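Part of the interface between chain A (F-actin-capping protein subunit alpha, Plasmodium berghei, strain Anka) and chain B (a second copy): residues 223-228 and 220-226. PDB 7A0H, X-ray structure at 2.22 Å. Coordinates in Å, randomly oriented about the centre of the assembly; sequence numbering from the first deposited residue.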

# COMPACT_ATOMS: atom_id res chain seq x y z
N ALA A 223 -6.86 -7.53 4.62
CA ALA A 223 -5.77 -7.33 3.68
C ALA A 223 -4.49 -6.95 4.41
O ALA A 223 -4.51 -6.23 5.43
CB ALA A 223 -6.06 -6.25 2.64
N ASN A 224 -3.39 -7.36 3.84
CA ASN A 224 -2.10 -6.86 4.27
C ASN A 224 -1.93 -5.47 3.69
O ASN A 224 -2.00 -5.29 2.47
CB ASN A 224 -0.95 -7.76 3.80
CG ASN A 224 -1.00 -9.13 4.43
OD1 ASN A 224 -0.74 -9.28 5.62
ND2 ASN A 224 -1.31 -10.13 3.64
N ILE A 225 -1.82 -4.46 4.54
CA ILE A 225 -1.49 -3.14 4.04
C ILE A 225 -0.23 -2.60 4.72
O ILE A 225 0.53 -3.34 5.35
CB ILE A 225 -2.68 -2.18 4.23
CG1 ILE A 225 -2.96 -1.94 5.73
CG2 ILE A 225 -3.90 -2.73 3.51
CD1 ILE A 225 -3.92 -0.72 5.97
N ASN A 226 -0.02 -1.28 4.63
CA ASN A 226 1.23 -0.68 5.11
C ASN A 226 0.98 0.81 5.28
O ASN A 226 1.62 1.63 4.62
CB ASN A 226 2.35 -0.98 4.12
CG ASN A 226 3.74 -0.72 4.67
OD1 ASN A 226 4.02 -0.64 5.90
ND2 ASN A 226 4.66 -0.62 3.73
N PHE A 227 0.04 1.13 6.17
CA PHE A 227 -0.39 2.50 6.40
C PHE A 227 0.43 3.11 7.55
O PHE A 227 0.29 2.74 8.72
CB PHE A 227 -1.88 2.50 6.72
CG PHE A 227 -2.40 3.85 7.11
CD1 PHE A 227 -2.99 4.04 8.33
CD2 PHE A 227 -2.33 4.91 6.23
CE1 PHE A 227 -3.46 5.26 8.70
CE2 PHE A 227 -2.84 6.12 6.55
CZ PHE A 227 -3.38 6.31 7.81
N LYS A 228 1.26 4.07 7.23
CA LYS A 228 2.27 4.55 8.15
C LYS A 228 2.01 5.97 8.61
O LYS A 228 1.72 6.86 7.80
CB LYS A 228 3.65 4.53 7.51
CG LYS A 228 4.14 3.19 7.00
CD LYS A 228 5.37 3.48 6.18
CE LYS A 228 6.25 2.31 6.03
NZ LYS A 228 7.45 2.85 5.35
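Chain B, residues 220-226: FEDANIN

A carboxylate presented by a tight turn can engage a neighbouring strand through a backbone amide, and this contact between two copies of one protein is a compact example. Chain A contributes an extended strand, whereas chain B meets it as a loop folded into a type I turn from Asp222(B) to Ile225(B). The register runs in opposite senses: Asp222(B) lies nearest Phe227(A), with CA atoms 5.5 Å apart, and Asn224(B) nearest Ile225(A), CA to CA 5.0 Å.

Along chain B, Phe220(B) stays clear of the strand. Glu221(B) packs its CB at the ring edge of Phe227(A), 3.8 Å from CE2, while its carboxylate leads away. Asp222(B), chi1 t, points toward the strand and accepts the one direct hydrogen bond, from Asn226(A) N to OD2 at 2.9 Å. Its other oxygen, OD1, is bound at 3.0 Å by both N and ND2 of Asn224(B), so a single side chain organises the loop and holds the partner. Ala223(B) points away at the turn, which is closed by Ile225(B) N to Asp222(B) O, 3.0 Å. Asn224(B) turns back, its CB 4.0 Å from Ile225(A) CB; a water accepts from its ND2 and, weakly, from Asn226(A) ND2, both at 3.3 Å. Ile225(B) CD1 then meets Ile225(A) CD1 at 3.9 Å, and Asn226(B) leaves the contact.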

# COMPACT_ATOMS: atom_id res chain seq x y z
N PHE B 220 -3.71 7.50 -1.76
CA PHE B 220 -2.37 8.05 -1.81
C PHE B 220 -1.62 7.72 -0.53
O PHE B 220 -0.45 7.34 -0.58
CB PHE B 220 -2.45 9.54 -2.04
CG PHE B 220 -1.13 10.22 -2.14
CD1 PHE B 220 -0.74 11.12 -1.18
CD2 PHE B 220 -0.28 10.01 -3.22
CE1 PHE B 220 0.47 11.77 -1.28
CE2 PHE B 220 0.93 10.66 -3.32
CZ PHE B 220 1.30 11.54 -2.35
N GLU B 221 -2.28 7.80 0.63
CA GLU B 221 -1.59 7.46 1.87
C GLU B 221 -0.98 6.06 1.84
O GLU B 221 0.01 5.82 2.52
CB GLU B 221 -2.53 7.54 3.08
CG GLU B 221 -3.16 8.92 3.36
CD GLU B 221 -4.30 9.33 2.42
OE1 GLU B 221 -4.52 8.70 1.34
OE2 GLU B 221 -4.95 10.35 2.79
N ASP B 222 -1.54 5.13 1.07
CA ASP B 222 -1.06 3.75 1.07
C ASP B 222 -1.61 3.04 -0.17
O ASP B 222 -2.80 2.78 -0.24
CB ASP B 222 -1.51 3.00 2.35
CG ASP B 222 -1.05 1.53 2.39
OD1 ASP B 222 -0.17 1.17 1.59
OD2 ASP B 222 -1.58 0.69 3.17
N ALA B 223 -0.74 2.62 -1.06
CA ALA B 223 -1.27 2.04 -2.27
C ALA B 223 -1.78 0.63 -2.06
O ALA B 223 -2.50 0.14 -2.92
CB ALA B 223 -0.21 2.04 -3.35
N ASN B 224 -1.52 0.02 -0.89
CA ASN B 224 -2.11 -1.28 -0.58
C ASN B 224 -3.57 -1.15 -0.16
O ASN B 224 -4.26 -2.16 -0.05
CB ASN B 224 -1.33 -2.01 0.51
CG ASN B 224 0.12 -2.23 0.14
OD1 ASN B 224 0.45 -3.06 -0.70
ND2 ASN B 224 1.00 -1.44 0.75
N ILE B 225 -4.07 0.08 -0.02
CA ILE B 225 -5.46 0.35 0.30
C ILE B 225 -6.13 0.76 -1.00
O ILE B 225 -5.96 1.90 -1.47
CB ILE B 225 -5.61 1.47 1.32
CG1 ILE B 225 -5.16 1.03 2.69
CG2 ILE B 225 -7.05 1.90 1.40
CD1 ILE B 225 -4.82 2.18 3.51
N ASN B 226 -6.93 -0.15 -1.53
CA ASN B 226 -7.53 0.01 -2.84
C ASN B 226 -8.71 -0.93 -2.93
O ASN B 226 -8.74 -1.97 -2.27
CB ASN B 226 -6.55 -0.33 -3.96
CG ASN B 226 -6.03 -1.72 -3.84
OD1 ASN B 226 -6.79 -2.70 -3.86
ND2 ASN B 226 -4.72 -1.84 -3.71
O HOH W 1 4.28 -1.51 0.54